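Side-chain contacts in alpha-rhamnosidase (Dictyoglomus thermophilum, PDB 6I60), which probably hydrolyses terminal, non-reducing alpha-L-rhamnose residues from alpha-L-rhamnosides: residues Gly894-Pro899 and Tyr937-Glu942; Val194-Ala197 and Glu203-Ile206; Tyr603-Tyr608 and Phe632-Asp637. All coordinates share one frame; numbering follows the deposited sequence.

Contact 1. Residues Gly894-Pro899 and Tyr937-Glu942; sequences GEVHVP and YNFYME
Behind the face on which Val896 and Val898 meet Phe939 and Met941, His897 NE2 donates a hydrogen bond of 2.9 Å to Glu895 OE2. This belongs to the outer side of a beta-sandwich in the C-terminal part of the chain: strand 893-899 lies in one sheet, strand 935-941 in the other, and their short axes pass 9.0 Å apart, running the same way at 24°. The bond is bent (N-H...O 139°), uses the anti lone pair of the carboxylate and leaves the imidazole plane at a slant. Arg931 forms a salt bridge with Glu895 OE1, and Glu850 bonds to His897 ND1; carboxylates at both ring nitrogens would probably favour a charged imidazole. Alternation along the strand turns the two valines inward instead, and no hydrogen bond joins the segments, so the sheets are held here by apolar packing. Val896 CG2 comes obliquely to the Phe939 ring, 3.9 Å from CE1. Phe939 CG sits anti to its carbonyl carbon (chi1 -58°), which carries the ring across to that methyl. Ile930 and Met884, from strands of the two sheets, pack against the same valines. The chain of Met941, bent at chi2 and chi3, runs alongside Val898 in the opposite direction and ends near the carbonyl of Pro899. Replacing Met941 by alanine takes away this bent chain and would probably leave Val898 CG1 without its neighbours across the interface. Val898 CG1 touches the Met941 side chain at two points: Met941 CE at 3.7 Å and Met941 CG at 3.8 Å.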
ATOM      1  N   GLY A 894      -1.152  23.992  14.784  1.00 50.81           N
ATOM      2  CA  GLY A 894      -1.512  22.979  15.758  1.00 47.82           C
ATOM      3  C   GLY A 894      -2.670  23.432  16.623  1.00 49.94           C
ATOM      4  O   GLY A 894      -2.793  24.614  16.952  1.00 57.02           O
ATOM      5  N   GLU A 895      -3.523  22.479  16.996  1.00 53.49           N
ATOM      6  CA  GLU A 895      -4.673  22.723  17.866  1.00 56.83           C
ATOM      7  C   GLU A 895      -4.598  21.706  19.003  1.00 58.14           C
ATOM      8  O   GLU A 895      -5.071  20.575  18.868  1.00 59.55           O
ATOM      9  CB  GLU A 895      -5.981  22.620  17.088  1.00 64.51           C
ATOM     10  CG  GLU A 895      -7.221  22.933  17.909  1.00 71.78           C
ATOM     11  CD  GLU A 895      -8.475  23.027  17.060  1.00 75.45           C
ATOM     12  OE1 GLU A 895      -8.531  23.907  16.175  1.00 67.59           O
ATOM     13  OE2 GLU A 895      -9.404  22.219  17.278  1.00 75.49           O
ATOM     14  N   VAL A 896      -4.000  22.110  20.118  1.00 52.52           N
ATOM     15  CA  VAL A 896      -3.822  21.219  21.257  1.00 52.51           C
ATOM     16  C   VAL A 896      -5.126  21.119  22.037  1.00 58.65           C
ATOM     17  O   VAL A 896      -5.813  22.121  22.266  1.00 65.76           O
ATOM     18  CB  VAL A 896      -2.673  21.716  22.152  1.00 53.13           C
ATOM     19  CG1 VAL A 896      -2.220  20.612  23.093  1.00 52.95           C
ATOM     20  CG2 VAL A 896      -1.518  22.205  21.299  1.00 54.58           C
ATOM     21  N   HIS A 897      -5.472  19.901  22.449  1.00 58.50           N
ATOM     22  CA  HIS A 897      -6.667  19.629  23.247  1.00 58.22           C
ATOM     23  C   HIS A 897      -6.212  18.955  24.536  1.00 63.05           C
ATOM     24  O   HIS A 897      -6.221  17.727  24.652  1.00 62.47           O
ATOM     25  CB  HIS A 897      -7.673  18.755  22.478  1.00 53.68           C
ATOM     26  CG  HIS A 897      -8.389  19.476  21.379  1.00 60.72           C
ATOM     27  ND1 HIS A 897      -9.421  18.906  20.666  1.00 64.33           N
ATOM     28  CD2 HIS A 897      -8.222  20.719  20.870  1.00 60.95           C
ATOM     29  CE1 HIS A 897      -9.859  19.766  19.765  1.00 62.41           C
ATOM     30  NE2 HIS A 897      -9.148  20.874  19.867  1.00 62.78           N
ATOM     31  N   VAL A 898      -5.807  19.767  25.508  1.00 62.29           N
ATOM     32  CA  VAL A 898      -5.367  19.259  26.804  1.00 62.44           C
ATOM     33  C   VAL A 898      -6.594  18.802  27.586  1.00 61.56           C
ATOM     34  O   VAL A 898      -7.479  19.617  27.881  1.00 59.61           O
ATOM     35  CB  VAL A 898      -4.570  20.321  27.579  1.00 59.46           C
ATOM     36  CG1 VAL A 898      -3.945  19.712  28.819  1.00 56.12           C
ATOM     37  CG2 VAL A 898      -3.499  20.939  26.689  1.00 53.35           C
ATOM     38  N   PRO A 899      -6.696  17.519  27.934  1.00 69.04           N
ATOM     39  CA  PRO A 899      -7.865  17.052  28.690  1.00 66.49           C
ATOM     40  C   PRO A 899      -7.797  17.477  30.149  1.00 66.22           C
ATOM     41  O   PRO A 899      -6.757  17.369  30.805  1.00 62.01           O
ATOM     42  CB  PRO A 899      -7.787  15.527  28.554  1.00 54.58           C
ATOM     43  CG  PRO A 899      -6.333  15.246  28.365  1.00 60.39           C
ATOM     44  CD  PRO A 899      -5.747  16.432  27.640  1.00 61.79           C
ATOM     45  N   TYR A 937       6.732  22.318  21.303  1.00 50.48           N
ATOM     46  CA  TYR A 937       6.180  22.911  22.512  1.00 51.33           C
ATOM     47  C   TYR A 937       6.005  21.839  23.577  1.00 64.14           C
ATOM     48  O   TYR A 937       5.738  20.673  23.272  1.00 58.80           O
ATOM     49  CB  TYR A 937       4.833  23.596  22.243  1.00 55.19           C
ATOM     50  CG  TYR A 937       4.866  24.619  21.130  1.00 57.89           C
ATOM     51  CD1 TYR A 937       4.611  24.252  19.816  1.00 57.69           C
ATOM     52  CD2 TYR A 937       5.146  25.952  21.395  1.00 52.90           C
ATOM     53  CE1 TYR A 937       4.638  25.181  18.797  1.00 56.86           C
ATOM     54  CE2 TYR A 937       5.175  26.889  20.381  1.00 54.65           C
ATOM     55  CZ  TYR A 937       4.919  26.498  19.085  1.00 53.44           C
ATOM     56  OH  TYR A 937       4.945  27.426  18.070  1.00 59.83           O
ATOM     57  N   ASN A 938       6.151  22.254  24.835  1.00 64.57           N
ATOM     58  CA  ASN A 938       5.967  21.388  25.993  1.00 58.64           C
ATOM     59  C   ASN A 938       4.904  22.001  26.892  1.00 61.59           C
ATOM     60  O   ASN A 938       5.054  23.139  27.350  1.00 62.79           O
ATOM     61  CB  ASN A 938       7.279  21.205  26.761  1.00 57.04           C
ATOM     62  CG  ASN A 938       8.341  20.499  25.941  1.00 57.71           C
ATOM     63  OD1 ASN A 938       8.912  21.077  25.019  1.00 64.19           O
ATOM     64  ND2 ASN A 938       8.609  19.242  26.275  1.00 57.94           N
ATOM     65  N   PHE A 939       3.835  21.250  27.144  1.00 59.26           N
ATOM     66  CA  PHE A 939       2.731  21.701  27.977  1.00 61.89           C
ATOM     67  C   PHE A 939       2.658  20.858  29.243  1.00 61.00           C
ATOM     68  O   PHE A 939       2.895  19.647  29.210  1.00 61.43           O
ATOM     69  CB  PHE A 939       1.407  21.631  27.210  1.00 65.90           C
ATOM     70  CG  PHE A 939       1.399  22.447  25.948  1.00 66.77           C
ATOM     71  CD1 PHE A 939       1.604  21.845  24.716  1.00 66.87           C
ATOM     72  CD2 PHE A 939       1.197  23.817  25.993  1.00 67.54           C
ATOM     73  CE1 PHE A 939       1.603  22.593  23.552  1.00 56.17           C
ATOM     74  CE2 PHE A 939       1.194  24.570  24.832  1.00 68.45           C
ATOM     75  CZ  PHE A 939       1.396  23.958  23.610  1.00 58.45           C
ATOM     76  N   TYR A 940       2.325  21.506  30.358  1.00 61.49           N
ATOM     77  CA  TYR A 940       2.352  20.873  31.674  1.00 61.62           C
ATOM     78  C   TYR A 940       1.068  21.205  32.420  1.00 66.53           C
ATOM     79  O   TYR A 940       0.907  22.329  32.904  1.00 75.24           O
ATOM     80  CB  TYR A 940       3.560  21.345  32.481  1.00 64.34           C
ATOM     81  CG  TYR A 940       4.897  20.956  31.903  1.00 65.84           C
ATOM     82  CD1 TYR A 940       5.626  21.851  31.131  1.00 62.96           C
ATOM     83  CD2 TYR A 940       5.440  19.703  32.146  1.00 62.35           C
ATOM     84  CE1 TYR A 940       6.855  21.503  30.607  1.00 59.45           C
ATOM     85  CE2 TYR A 940       6.667  19.347  31.628  1.00 59.49           C
ATOM     86  CZ  TYR A 940       7.370  20.250  30.860  1.00 59.50           C
ATOM     87  OH  TYR A 940       8.594  19.898  30.343  1.00 73.73           O
ATOM     88  N   MET A 941       0.200  20.220  32.589  1.00 66.62           N
ATOM     89  CA  MET A 941      -1.025  20.380  33.349  1.00 68.47           C
ATOM     90  C   MET A 941      -0.766  19.787  34.705  1.00 65.67           C
ATOM     91  O   MET A 941      -0.701  18.594  34.828  1.00 65.88           O
ATOM     92  CB  MET A 941      -2.138  19.611  32.703  1.00 60.97           C
ATOM     93  CG  MET A 941      -3.374  20.429  32.535  1.00 65.92           C
ATOM     94  SD  MET A 941      -4.788  19.516  33.061  1.00 67.35           S
ATOM     95  CE  MET A 941      -5.988  20.125  31.920  1.00 68.92           C
ATOM     96  N   GLU A 942      -0.631  20.621  35.721  1.00 67.58           N
ATOM     97  CA  GLU A 942      -0.301  20.143  37.056  1.00 76.34           C
ATOM     98  C   GLU A 942      -1.435  20.221  38.082  1.00 80.22           C
ATOM     99  O   GLU A 942      -2.408  20.914  37.871  1.00 74.64           O
ATOM    100  CB  GLU A 942       0.950  20.878  37.560  1.00 74.03           C
ATOM    101  CG  GLU A 942       2.250  20.456  36.876  1.00 79.50           C
ATOM    102  CD  GLU A 942       3.263  21.580  36.696  1.00 82.89           C
ATOM    103  OE1 GLU A 942       3.018  22.694  37.166  1.00 84.02           O
ATOM    104  OE2 GLU A 942       4.324  21.355  36.089  1.00 84.20           O
TER

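Contact 2. Residues Val194-Ala197 and Glu203-Ile206; sequences VYIA and ELYI
With Val194 CG1 and Leu204 CG each anti to their own backbone nitrogen (chi1 153° and 174°), the two side chains extend across the gap between their strands and meet tip to tip. The touching atoms are Val194 CG1 and Leu204 CD2, 3.5 Å apart. The other branch of the valine, CG2, is anti to the carbonyl carbon and serves a different neighbour: it lies 4.1 Å from Ile206 CD1, where the isoleucine slides past it in the opposite sense. Ile206 reaches that place through CG1, its longer branch. The second leucine methyl is used as well, Leu204 CD1 standing 4.3 Å from Ile196 CD1. Val194 and Leu204 are thus each engaged by both of their methyls, and the four side chains form a small aliphatic cluster. They lie between the two sheets of a beta-sandwich in the alpha-L-rhamnosidase N-terminal domain: strand 189-199 belongs to one sheet and strand 201-206 pairs with strand 242-250 in the facing one, the chain crossing between them in a very short connection. The axes of the short segments 194-197 and 203-206 pass 9.3 Å apart and run roughly antiparallel at 149°, with no hydrogen bond between the segments. Val247 of strand 242-250 adds to the cluster against both Ile196 and Leu204, while Ile267 from strand 264-273 packs on Val194 and Ile196. Glu203 turns the other way, its carboxylate paired with Arg210 through OE2 and Arg430 through OE1, and Tyr205 OH adds a weak bond of 3.4 Å to Glu203 OE1.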
ATOM      1  N   VAL A 194      17.167   1.445 -20.540  1.00 72.14           N
ATOM      2  CA  VAL A 194      16.568   0.169 -20.915  1.00 67.30           C
ATOM      3  C   VAL A 194      15.111   0.195 -20.476  1.00 58.76           C
ATOM      4  O   VAL A 194      14.823   0.373 -19.289  1.00 54.78           O
ATOM      5  CB  VAL A 194      17.314  -1.019 -20.281  1.00 60.29           C
ATOM      6  CG1 VAL A 194      16.392  -2.200 -20.090  1.00 62.49           C
ATOM      7  CG2 VAL A 194      18.499  -1.416 -21.141  1.00 71.64           C
ATOM      8  N   TYR A 195      14.195   0.036 -21.430  1.00 62.46           N
ATOM      9  CA  TYR A 195      12.757   0.144 -21.182  1.00 59.88           C
ATOM     10  C   TYR A 195      12.128  -1.211 -21.486  1.00 57.98           C
ATOM     11  O   TYR A 195      11.844  -1.526 -22.645  1.00 53.72           O
ATOM     12  CB  TYR A 195      12.134   1.253 -22.028  1.00 58.77           C
ATOM     13  CG  TYR A 195      12.899   2.562 -22.011  1.00 59.20           C
ATOM     14  CD1 TYR A 195      14.008   2.753 -22.827  1.00 63.94           C
ATOM     15  CD2 TYR A 195      12.505   3.608 -21.188  1.00 62.20           C
ATOM     16  CE1 TYR A 195      14.709   3.946 -22.815  1.00 68.34           C
ATOM     17  CE2 TYR A 195      13.199   4.808 -21.173  1.00 62.11           C
ATOM     18  CZ  TYR A 195      14.300   4.970 -21.986  1.00 63.52           C
ATOM     19  OH  TYR A 195      14.989   6.161 -21.968  1.00 57.64           O
ATOM     20  N   ILE A 196      11.899  -2.006 -20.442  1.00 66.40           N
ATOM     21  CA  ILE A 196      11.474  -3.395 -20.579  1.00 56.54           C
ATOM     22  C   ILE A 196      10.114  -3.575 -19.920  1.00 53.15           C
ATOM     23  O   ILE A 196       9.818  -2.950 -18.897  1.00 54.73           O
ATOM     24  CB  ILE A 196      12.514  -4.358 -19.966  1.00 54.09           C
ATOM     25  CG1 ILE A 196      12.030  -5.808 -20.035  1.00 56.78           C
ATOM     26  CG2 ILE A 196      12.852  -3.948 -18.538  1.00 56.25           C
ATOM     27  CD1 ILE A 196      13.132  -6.830 -19.878  1.00 56.04           C
ATOM     28  N   ALA A 197       9.283  -4.425 -20.526  1.00 60.74           N
ATOM     29  CA  ALA A 197       8.021  -4.881 -19.940  1.00 60.68           C
ATOM     30  C   ALA A 197       7.938  -6.381 -20.218  1.00 61.03           C
ATOM     31  O   ALA A 197       7.464  -6.804 -21.276  1.00 58.00           O
ATOM     32  CB  ALA A 197       6.825  -4.129 -20.510  1.00 63.40           C
ATOM     33  N   GLU A 203      13.381 -10.923 -15.413  1.00 48.73           N
ATOM     34  CA  GLU A 203      14.644 -10.574 -14.779  1.00 54.26           C
ATOM     35  C   GLU A 203      15.615 -10.164 -15.874  1.00 61.80           C
ATOM     36  O   GLU A 203      15.794 -10.897 -16.850  1.00 66.47           O
ATOM     37  CB  GLU A 203      15.208 -11.741 -13.961  1.00 64.64           C
ATOM     38  CG  GLU A 203      14.875 -11.669 -12.478  1.00 74.46           C
ATOM     39  CD  GLU A 203      15.652 -12.676 -11.646  1.00 73.33           C
ATOM     40  OE1 GLU A 203      16.105 -13.694 -12.209  1.00 68.95           O
ATOM     41  OE2 GLU A 203      15.807 -12.447 -10.427  1.00 76.14           O
ATOM     42  N   LEU A 204      16.229  -8.995 -15.719  1.00 64.18           N
ATOM     43  CA  LEU A 204      17.073  -8.412 -16.753  1.00 60.83           C
ATOM     44  C   LEU A 204      18.547  -8.562 -16.401  1.00 59.14           C
ATOM     45  O   LEU A 204      18.950  -8.350 -15.253  1.00 55.56           O
ATOM     46  CB  LEU A 204      16.735  -6.934 -16.953  1.00 59.90           C
ATOM     47  CG  LEU A 204      17.637  -6.156 -17.910  1.00 60.18           C
ATOM     48  CD1 LEU A 204      17.410  -6.604 -19.343  1.00 57.99           C
ATOM     49  CD2 LEU A 204      17.391  -4.668 -17.762  1.00 59.15           C
ATOM     50  N   TYR A 205      19.349  -8.924 -17.401  1.00 64.11           N
ATOM     51  CA  TYR A 205      20.790  -9.063 -17.255  1.00 64.39           C
ATOM     52  C   TYR A 205      21.484  -8.364 -18.414  1.00 68.47           C
ATOM     53  O   TYR A 205      21.007  -8.409 -19.551  1.00 70.03           O
ATOM     54  CB  TYR A 205      21.214 -10.536 -17.209  1.00 59.85           C
ATOM     55  CG  TYR A 205      20.753 -11.269 -15.971  1.00 64.66           C
ATOM     56  CD1 TYR A 205      21.523 -11.270 -14.815  1.00 60.44           C
ATOM     57  CD2 TYR A 205      19.550 -11.961 -15.958  1.00 58.76           C
ATOM     58  CE1 TYR A 205      21.106 -11.938 -13.680  1.00 53.70           C
ATOM     59  CE2 TYR A 205      19.125 -12.631 -14.828  1.00 63.32           C
ATOM     60  CZ  TYR A 205      19.907 -12.617 -13.692  1.00 55.68           C
ATOM     61  OH  TYR A 205      19.489 -13.284 -12.563  1.00 58.89           O
ATOM     62  N   ILE A 206      22.611  -7.717 -18.120  1.00 68.00           N
ATOM     63  CA  ILE A 206      23.425  -7.054 -19.134  1.00 69.17           C
ATOM     64  C   ILE A 206      24.881  -7.397 -18.860  1.00 71.75           C
ATOM     65  O   ILE A 206      25.419  -7.032 -17.808  1.00 74.24           O
ATOM     66  CB  ILE A 206      23.226  -5.528 -19.148  1.00 64.44           C
ATOM     67  CG1 ILE A 206      21.895  -5.175 -19.812  1.00 64.26           C
ATOM     68  CG2 ILE A 206      24.379  -4.846 -19.870  1.00 61.45           C
ATOM     69  CD1 ILE A 206      21.752  -3.713 -20.165  1.00 65.99           C
TER

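Contact 3. Residues Tyr603-Tyr608 and Phe632-Asp637; sequences YIVSFY and FYFYHD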
ATOM      1  N   TYR A 603     -34.046   4.778  -2.874  1.00 78.83           N
ATOM      2  CA  TYR A 603     -33.025   5.080  -1.867  1.00 73.93           C
ATOM      3  C   TYR A 603     -32.514   4.052  -0.886  1.00 67.21           C
ATOM      4  O   TYR A 603     -31.706   4.379  -0.069  1.00 63.65           O
ATOM      5  CB  TYR A 603     -33.448   6.289  -1.077  1.00 69.22           C
ATOM      6  CG  TYR A 603     -33.844   7.433  -1.933  1.00 87.79           C
ATOM      7  CD1 TYR A 603     -35.162   7.733  -2.132  1.00 83.81           C
ATOM      8  CD2 TYR A 603     -32.905   8.216  -2.547  1.00 94.90           C
ATOM      9  CE1 TYR A 603     -35.537   8.789  -2.924  1.00 92.97           C
ATOM     10  CE2 TYR A 603     -33.269   9.275  -3.338  1.00102.14           C
ATOM     11  CZ  TYR A 603     -34.590   9.548  -3.521  1.00103.15           C
ATOM     12  OH  TYR A 603     -34.971  10.597  -4.304  1.00 99.11           O
ATOM     13  N   ILE A 604     -33.013   2.839  -0.928  1.00 63.50           N
ATOM     14  CA  ILE A 604     -32.521   1.790  -0.044  1.00 61.42           C
ATOM     15  C   ILE A 604     -31.930   0.730  -0.960  1.00 64.06           C
ATOM     16  O   ILE A 604     -32.663   0.060  -1.701  1.00 71.64           O
ATOM     17  CB  ILE A 604     -33.623   1.220   0.865  1.00 55.85           C
ATOM     18  CG1 ILE A 604     -34.117   2.297   1.832  1.00 53.75           C
ATOM     19  CG2 ILE A 604     -33.124   0.032   1.674  1.00 57.98           C
ATOM     20  CD1 ILE A 604     -34.800   3.455   1.160  1.00 69.61           C
ATOM     21  N   VAL A 605     -30.602   0.624  -0.968  1.00 60.08           N
ATOM     22  CA  VAL A 605     -29.916  -0.353  -1.808  1.00 59.99           C
ATOM     23  C   VAL A 605     -30.057  -1.707  -1.119  1.00 55.21           C
ATOM     24  O   VAL A 605     -29.332  -2.019  -0.174  1.00 60.53           O
ATOM     25  CB  VAL A 605     -28.452   0.019  -2.047  1.00 54.58           C
ATOM     26  CG1 VAL A 605     -28.343   1.096  -3.109  1.00 57.33           C
ATOM     27  CG2 VAL A 605     -27.837   0.518  -0.778  1.00 56.00           C
ATOM     28  N   SER A 606     -31.015  -2.508  -1.581  1.00 56.00           N
ATOM     29  CA  SER A 606     -31.225  -3.829  -1.009  1.00 58.53           C
ATOM     30  C   SER A 606     -30.164  -4.829  -1.443  1.00 64.06           C
ATOM     31  O   SER A 606     -30.018  -5.872  -0.799  1.00 69.79           O
ATOM     32  CB  SER A 606     -32.612  -4.351  -1.390  1.00 58.78           C
ATOM     33  OG  SER A 606     -32.662  -5.763  -1.295  1.00 77.14           O
ATOM     34  N   PHE A 607     -29.424  -4.538  -2.509  1.00 63.91           N
ATOM     35  CA  PHE A 607     -28.415  -5.462  -3.004  1.00 63.24           C
ATOM     36  C   PHE A 607     -27.179  -5.422  -2.114  1.00 64.61           C
ATOM     37  O   PHE A 607     -26.665  -4.346  -1.794  1.00 63.43           O
ATOM     38  CB  PHE A 607     -28.031  -5.130  -4.447  1.00 67.50           C
ATOM     39  CG  PHE A 607     -26.777  -5.822  -4.912  1.00 76.04           C
ATOM     40  CD1 PHE A 607     -25.633  -5.095  -5.204  1.00 69.29           C
ATOM     41  CD2 PHE A 607     -26.740  -7.204  -5.048  1.00 74.73           C
ATOM     42  CE1 PHE A 607     -24.477  -5.732  -5.627  1.00 68.78           C
ATOM     43  CE2 PHE A 607     -25.587  -7.845  -5.470  1.00 63.54           C
ATOM     44  CZ  PHE A 607     -24.455  -7.109  -5.760  1.00 64.09           C
ATOM     45  N   TYR A 608     -26.711  -6.601  -1.717  1.00 70.26           N
ATOM     46  CA  TYR A 608     -25.469  -6.740  -0.972  1.00 60.58           C
ATOM     47  C   TYR A 608     -25.035  -8.194  -1.045  1.00 55.06           C
ATOM     48  O   TYR A 608     -25.867  -9.101  -1.124  1.00 64.03           O
ATOM     49  CB  TYR A 608     -25.624  -6.296   0.488  1.00 56.64           C
ATOM     50  CG  TYR A 608     -26.247  -7.336   1.389  1.00 55.51           C
ATOM     51  CD1 TYR A 608     -27.626  -7.493   1.447  1.00 60.25           C
ATOM     52  CD2 TYR A 608     -25.460  -8.159   2.187  1.00 61.70           C
ATOM     53  CE1 TYR A 608     -28.205  -8.442   2.269  1.00 67.77           C
ATOM     54  CE2 TYR A 608     -26.031  -9.113   3.013  1.00 62.82           C
ATOM     55  CZ  TYR A 608     -27.404  -9.248   3.050  1.00 65.53           C
ATOM     56  OH  TYR A 608     -27.980 -10.193   3.870  1.00 71.93           O
ATOM     57  N   PHE A 632     -25.702   2.583   4.089  1.00 54.50           N
ATOM     58  CA  PHE A 632     -24.700   3.370   4.803  1.00 53.76           C
ATOM     59  C   PHE A 632     -23.625   3.876   3.851  1.00 54.51           C
ATOM     60  O   PHE A 632     -23.201   5.035   3.937  1.00 48.86           O
ATOM     61  CB  PHE A 632     -24.087   2.526   5.924  1.00 48.89           C
ATOM     62  CG  PHE A 632     -22.827   3.103   6.515  1.00 45.27           C
ATOM     63  CD1 PHE A 632     -21.581   2.711   6.048  1.00 40.18           C
ATOM     64  CD2 PHE A 632     -22.888   4.015   7.557  1.00 46.24           C
ATOM     65  CE1 PHE A 632     -20.423   3.233   6.597  1.00 44.49           C
ATOM     66  CE2 PHE A 632     -21.731   4.535   8.112  1.00 46.46           C
ATOM     67  CZ  PHE A 632     -20.498   4.145   7.630  1.00 38.79           C
ATOM     68  N   TYR A 633     -23.177   3.022   2.929  1.00 53.28           N
ATOM     69  CA  TYR A 633     -22.145   3.418   1.981  1.00 56.66           C
ATOM     70  C   TYR A 633     -22.709   4.170   0.784  1.00 60.27           C
ATOM     71  O   TYR A 633     -21.957   4.878   0.105  1.00 57.82           O
ATOM     72  CB  TYR A 633     -21.359   2.189   1.519  1.00 49.78           C
ATOM     73  CG  TYR A 633     -20.231   1.826   2.461  1.00 51.65           C
ATOM     74  CD1 TYR A 633     -19.069   2.585   2.505  1.00 48.80           C
ATOM     75  CD2 TYR A 633     -20.336   0.739   3.320  1.00 49.84           C
ATOM     76  CE1 TYR A 633     -18.036   2.267   3.368  1.00 50.19           C
ATOM     77  CE2 TYR A 633     -19.307   0.409   4.187  1.00 47.54           C
ATOM     78  CZ  TYR A 633     -18.159   1.179   4.207  1.00 54.99           C
ATOM     79  OH  TYR A 633     -17.129   0.865   5.065  1.00 51.28           O
ATOM     80  N   PHE A 634     -24.009   4.039   0.511  1.00 59.67           N
ATOM     81  CA  PHE A 634     -24.633   4.883  -0.503  1.00 55.99           C
ATOM     82  C   PHE A 634     -24.669   6.334  -0.042  1.00 58.56           C
ATOM     83  O   PHE A 634     -24.328   7.247  -0.803  1.00 58.73           O
ATOM     84  CB  PHE A 634     -26.043   4.379  -0.814  1.00 54.43           C
ATOM     85  CG  PHE A 634     -26.721   5.124  -1.927  1.00 56.09           C
ATOM     86  CD1 PHE A 634     -25.997   5.580  -3.016  1.00 60.74           C
ATOM     87  CD2 PHE A 634     -28.083   5.368  -1.885  1.00 62.41           C
ATOM     88  CE1 PHE A 634     -26.619   6.265  -4.043  1.00 64.23           C
ATOM     89  CE2 PHE A 634     -28.713   6.053  -2.908  1.00 63.06           C
ATOM     90  CZ  PHE A 634     -27.979   6.502  -3.989  1.00 67.47           C
ATOM     91  N   TYR A 635     -25.077   6.563   1.207  1.00 53.99           N
ATOM     92  CA  TYR A 635     -25.003   7.905   1.774  1.00 51.14           C
ATOM     93  C   TYR A 635     -23.555   8.365   1.889  1.00 54.89           C
ATOM     94  O   TYR A 635     -23.248   9.540   1.655  1.00 55.62           O
ATOM     95  CB  TYR A 635     -25.695   7.928   3.138  1.00 48.67           C
ATOM     96  CG  TYR A 635     -25.585   9.240   3.884  1.00 48.26           C
ATOM     97  CD1 TYR A 635     -26.519  10.246   3.698  1.00 57.51           C
ATOM     98  CD2 TYR A 635     -24.553   9.464   4.785  1.00 52.02           C
ATOM     99  CE1 TYR A 635     -26.424  11.444   4.381  1.00 57.48           C
ATOM    100  CE2 TYR A 635     -24.448  10.660   5.470  1.00 57.76           C
ATOM    101  CZ  TYR A 635     -25.390  11.644   5.266  1.00 57.29           C
ATOM    102  OH  TYR A 635     -25.297  12.837   5.942  1.00 67.58           O
ATOM    103  N   HIS A 636     -22.652   7.447   2.242  1.00 57.19           N
ATOM    104  CA  HIS A 636     -21.240   7.797   2.362  1.00 55.95           C
ATOM    105  C   HIS A 636     -20.666   8.246   1.024  1.00 61.49           C
ATOM    106  O   HIS A 636     -19.947   9.250   0.953  1.00 58.40           O
ATOM    107  CB  HIS A 636     -20.456   6.605   2.916  1.00 52.38           C
ATOM    108  CG  HIS A 636     -19.003   6.884   3.147  1.00 57.71           C
ATOM    109  ND1 HIS A 636     -18.076   6.897   2.127  1.00 55.17           N
ATOM    110  CD2 HIS A 636     -18.315   7.147   4.283  1.00 60.54           C
ATOM    111  CE1 HIS A 636     -16.881   7.165   2.623  1.00 57.60           C
ATOM    112  NE2 HIS A 636     -16.998   7.319   3.930  1.00 66.85           N
ATOM    113  N   ASP A 637     -20.980   7.519  -0.053  1.00 60.62           N
ATOM    114  CA  ASP A 637     -20.418   7.851  -1.357  1.00 54.78           C
ATOM    115  C   ASP A 637     -20.964   9.168  -1.890  1.00 53.59           C
ATOM    116  O   ASP A 637     -20.243   9.905  -2.571  1.00 47.25           O
ATOM    117  CB  ASP A 637     -20.685   6.718  -2.350  1.00 56.50           C
ATOM    118  CG  ASP A 637     -19.818   5.496  -2.089  1.00 64.24           C
ATOM    119  OD1 ASP A 637     -19.985   4.475  -2.791  1.00 65.53           O
ATOM    120  OD2 ASP A 637     -18.969   5.558  -1.175  1.00 65.58           O
TER
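In the helical six-hairpin glycosidase domain, the loop that follows helix 586-599 folds back on helix 626-648, and Tyr603 and Val605 of that loop meet Phe634. The helix side chain makes the join. Phe634 CG is anti to its backbone nitrogen (chi1 -175°), which swings the ring off the helix toward the loop. Its edge faces the backbone of Tyr603: the carbonyl oxygen Tyr603 O lies near the ring plane, 4.2 Å from Phe634 CD2. Val605 approaches closer to the helix backbone, with Val605 CG2 at 4.3 Å from Phe634 CB, while its other methyl, CG1, stands obliquely to the ring. No hydrogen bond crosses the contact; it consists of the Val605-Phe634 apolar touch and the carbonyl at the ring edge. Such loops join successive helices of the (alpha/alpha)6 barrel characteristic of this glycosidase domain, and here two further helices reach Phe634: Leu596 of helix 586-599 and Ile664 of helix 651-672 touch its side chain. The side chain of Tyr603 packs on Leu660 and comes within about 4 Å of a bound 2-(2-ethoxyethoxy)ethanol, whose pocket includes Tyr656, Glu659 and Leu660. Within helix 626-648, Phe632 CD1 lies 3.6 Å above the Tyr633 ring plane, offset toward the rim. Both aromatics then meet Tyr766, Phe632 by an edge-to-face ring contact and Tyr633 OH by a hydrogen bond to the Tyr766 hydroxyl.

Overall arrangement
Along the chain the contacts follow one another without interleaving: contact 2, then contact 3, then contact 1. Each lies in a different part of this multidomain enzyme, and none touches another. Contacts 1 and 2 both join the facing sheets of beta-sandwiches, yet they are the most widely separated, with centres 55 Å apart on opposite sides of the chain's centre. Contact 3 belongs instead to the helical glycosidase domain; its centre is 47 Å from that of contact 2 and 41 Å from that of contact 1, with about 21 Å between nearest atoms in the latter pair. The three thus lie within separate modules of the chain and do not form a continuous core.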